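Local coordinates for protein cytochrome C (Thioalkalivibrio paradoxus ARh 1, PDB 5N1T) that binds heme c covalently and probably serves as a small electron-transfer protein, at residues Leu58-Ala64 with Ala96-Ala100. Sequence-based numbering, arbitrary orientation.
Sequences LDADQIA and AQHIA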
ATOM      1  N   LEU B  58      31.959 -21.659  15.269  1.00 71.15           N
ATOM      2  CA  LEU B  58      33.043 -20.737  14.930  1.00 71.35           C
ATOM      3  C   LEU B  58      33.608 -20.209  16.229  1.00 69.11           C
ATOM      4  O   LEU B  58      32.856 -19.984  17.186  1.00 73.87           O
ATOM      5  CB  LEU B  58      32.508 -19.522  14.149  1.00 75.14           C
ATOM      6  CG  LEU B  58      32.150 -19.474  12.657  1.00 79.03           C
ATOM      7  CD1 LEU B  58      31.850 -18.043  12.218  1.00 68.76           C
ATOM      8  CD2 LEU B  58      33.278 -20.033  11.808  1.00 71.18           C
ATOM      9  N   ASP B  59      34.910 -19.970  16.269  1.00 64.40           N
ATOM     10  CA  ASP B  59      35.515 -19.387  17.475  1.00 73.65           C
ATOM     11  C   ASP B  59      35.811 -17.862  17.352  1.00 75.36           C
ATOM     12  O   ASP B  59      35.791 -17.302  16.231  1.00 67.68           O
ATOM     13  CB  ASP B  59      36.759 -20.187  17.928  1.00 76.60           C
ATOM     14  CG  ASP B  59      37.868 -20.231  16.866  1.00 76.12           C
ATOM     15  OD1 ASP B  59      38.180 -19.194  16.236  1.00 74.35           O
ATOM     16  OD2 ASP B  59      38.448 -21.320  16.675  1.00 83.29           O
ATOM     17  N   ALA B  60      36.098 -17.226  18.506  1.00 65.26           N
ATOM     18  CA  ALA B  60      36.362 -15.792  18.619  1.00 59.45           C
ATOM     19  C   ALA B  60      37.195 -15.254  17.458  1.00 64.50           C
ATOM     20  O   ALA B  60      36.818 -14.292  16.776  1.00 72.91           O
ATOM     21  CB  ALA B  60      37.029 -15.492  19.947  1.00 52.26           C
ATOM     22  N   ASP B  61      38.297 -15.935  17.204  1.00 70.46           N
ATOM     23  CA  ASP B  61      39.283 -15.499  16.253  1.00 72.54           C
ATOM     24  C   ASP B  61      38.693 -15.406  14.861  1.00 70.11           C
ATOM     25  O   ASP B  61      38.866 -14.370  14.198  1.00 70.66           O
ATOM     26  CB  ASP B  61      40.517 -16.415  16.322  1.00 81.40           C
ATOM     27  CG  ASP B  61      41.507 -15.976  17.396  1.00 85.50           C
ATOM     28  OD1 ASP B  61      41.110 -15.691  18.553  1.00 84.94           O
ATOM     29  OD2 ASP B  61      42.703 -15.902  17.068  1.00 98.98           O
ATOM     30  N   GLN B  62      37.978 -16.462  14.443  1.00 59.94           N
ATOM     31  CA  GLN B  62      37.284 -16.475  13.135  1.00 58.21           C
ATOM     32  C   GLN B  62      36.276 -15.340  13.004  1.00 54.08           C
ATOM     33  O   GLN B  62      36.288 -14.596  12.003  1.00 50.28           O
ATOM     34  CB  GLN B  62      36.575 -17.798  12.890  1.00 55.28           C
ATOM     35  CG  GLN B  62      37.508 -18.986  12.799  1.00 49.04           C
ATOM     36  CD  GLN B  62      36.765 -20.285  12.923  1.00 48.77           C
ATOM     37  OE1 GLN B  62      36.180 -20.593  13.966  1.00 53.69           O
ATOM     38  NE2 GLN B  62      36.771 -21.061  11.851  1.00 49.09           N
ATOM     39  N   ILE B  63      35.440 -15.187  14.036  1.00 51.92           N
ATOM     40  CA  ILE B  63      34.433 -14.149  14.024  1.00 51.73           C
ATOM     41  C   ILE B  63      35.122 -12.801  13.909  1.00 54.27           C
ATOM     42  O   ILE B  63      34.870 -12.076  12.953  1.00 58.46           O
ATOM     43  CB  ILE B  63      33.466 -14.203  15.211  1.00 51.39           C
ATOM     44  CG1 ILE B  63      32.621 -15.505  15.144  1.00 54.42           C
ATOM     45  CG2 ILE B  63      32.595 -12.938  15.201  1.00 46.09           C
ATOM     46  CD1 ILE B  63      31.805 -15.855  16.403  1.00 46.98           C
ATOM     47  N   ALA B  64      36.025 -12.489  14.834  1.00 55.74           N
ATOM     48  CA  ALA B  64      36.663 -11.168  14.828  1.00 57.72           C
ATOM     49  C   ALA B  64      37.337 -10.917  13.476  1.00 58.69           C
ATOM     50  O   ALA B  64      37.152  -9.867  12.887  1.00 57.86           O
ATOM     51  CB  ALA B  64      37.659 -11.015  15.991  1.00 51.52           C
ATOM     52  N   ALA B  96      32.894 -11.127  19.365  1.00 53.86           N
ATOM     53  CA  ALA B  96      33.569 -12.343  18.937  1.00 57.95           C
ATOM     54  C   ALA B  96      33.608 -13.353  20.107  1.00 61.30           C
ATOM     55  O   ALA B  96      33.016 -14.439  20.018  1.00 59.55           O
ATOM     56  CB  ALA B  96      34.960 -12.004  18.407  1.00 52.33           C
ATOM     57  N   GLN B  97      34.237 -12.941  21.211  1.00 64.76           N
ATOM     58  CA  GLN B  97      34.317 -13.705  22.452  1.00 68.86           C
ATOM     59  C   GLN B  97      32.957 -14.281  22.860  1.00 69.32           C
ATOM     60  O   GLN B  97      32.769 -15.502  22.865  1.00 71.33           O
ATOM     61  CB  GLN B  97      34.865 -12.808  23.572  1.00 73.46           C
ATOM     62  CG  GLN B  97      35.397 -13.556  24.785  1.00 84.34           C
ATOM     63  CD  GLN B  97      35.318 -12.736  26.063  1.00 89.14           C
ATOM     64  OE1 GLN B  97      34.726 -13.169  27.055  1.00 93.78           O
ATOM     65  NE2 GLN B  97      35.910 -11.547  26.046  1.00 90.83           N
ATOM     66  N   HIS B  98      32.019 -13.386  23.167  1.00 62.77           N
ATOM     67  CA  HIS B  98      30.693 -13.744  23.652  1.00 59.92           C
ATOM     68  C   HIS B  98      29.928 -14.782  22.797  1.00 57.79           C
ATOM     69  O   HIS B  98      29.303 -15.696  23.356  1.00 57.93           O
ATOM     70  CB  HIS B  98      29.868 -12.473  23.882  1.00 61.74           C
ATOM     71  CG  HIS B  98      28.585 -12.709  24.608  1.00 59.96           C
ATOM     72  ND1 HIS B  98      28.415 -12.377  25.938  1.00 59.45           N
ATOM     73  CD2 HIS B  98      27.405 -13.239  24.187  1.00 57.07           C
ATOM     74  CE1 HIS B  98      27.181 -12.699  26.304  1.00 62.41           C
ATOM     75  NE2 HIS B  98      26.550 -13.229  25.262  1.00 56.97           N
ATOM     76  N   ILE B  99      29.995 -14.681  21.472  1.00 53.37           N
ATOM     77  CA  ILE B  99      29.302 -15.671  20.631  1.00 60.11           C
ATOM     78  C   ILE B  99      29.938 -17.065  20.741  1.00 65.08           C
ATOM     79  O   ILE B  99      29.229 -18.041  20.981  1.00 78.53           O
ATOM     80  CB  ILE B  99      29.065 -15.184  19.178  1.00 58.49           C
ATOM     81  CG1 ILE B  99      28.010 -14.072  19.181  1.00 59.71           C
ATOM     82  CG2 ILE B  99      28.583 -16.310  18.279  1.00 55.13           C
ATOM     83  CD1 ILE B  99      28.139 -13.117  18.014  1.00 58.12           C
ATOM     84  N   ALA B 100      31.265 -17.140  20.613  1.00 71.13           N
ATOM     85  CA  ALA B 100      32.012 -18.400  20.744  1.00 69.27           C
ATOM     86  C   ALA B 100      31.932 -19.048  22.153  1.00 74.91           C
ATOM     87  O   ALA B 100      31.756 -20.273  22.258  1.00 80.47           O
ATOM     88  CB  ALA B 100      33.454 -18.189  20.330  1.00 61.61           C
TER
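Ile63 lies across Ile99 at about a right angle, with its CD1 reaching Ile99 CG2 at 3.8 Å. With chi1 at -65°, Ile63 CG1 stands beside the backbone N and CG2 is anti to it; CG2 lies against Ala96, 3.9 Å from its CA, while CG1 carries CD1 to Ile99. Beside this pair the interface is built from alanine methyls. Ala96 CB points into the other helix, meets Ala64 CB at 3.8 Å and also comes up beside Ala60 O. One turn later, Ala100 CB faces the helix start at Asp59 and Ala60, and Ala60 CB rests against the Ala96-Gln97 peptide, 4.0 Å from Gln97 N. Consistent with these small side chains, the axes of the short helical segments approach to 8.2 Å, at 131° between their directions. No hydrogen bond crosses the contact. Asp59, the N-cap, donates from N to Gln62 OE1 (2.7 Å) in the carbonyl plane, and Gln62 N returns a longer bond to Asp59 OD1 (3.3 Å); both are nearly straight (169°), a capping box at the N-terminus of helix 60-72. Ile63 and Ile99 touch the heme, and Ile99 also meets Cys38, a covalent heme attachment residue; the contact packs helix 60-72 against helix 89-101 at the heme pocket of the cytochrome c fold.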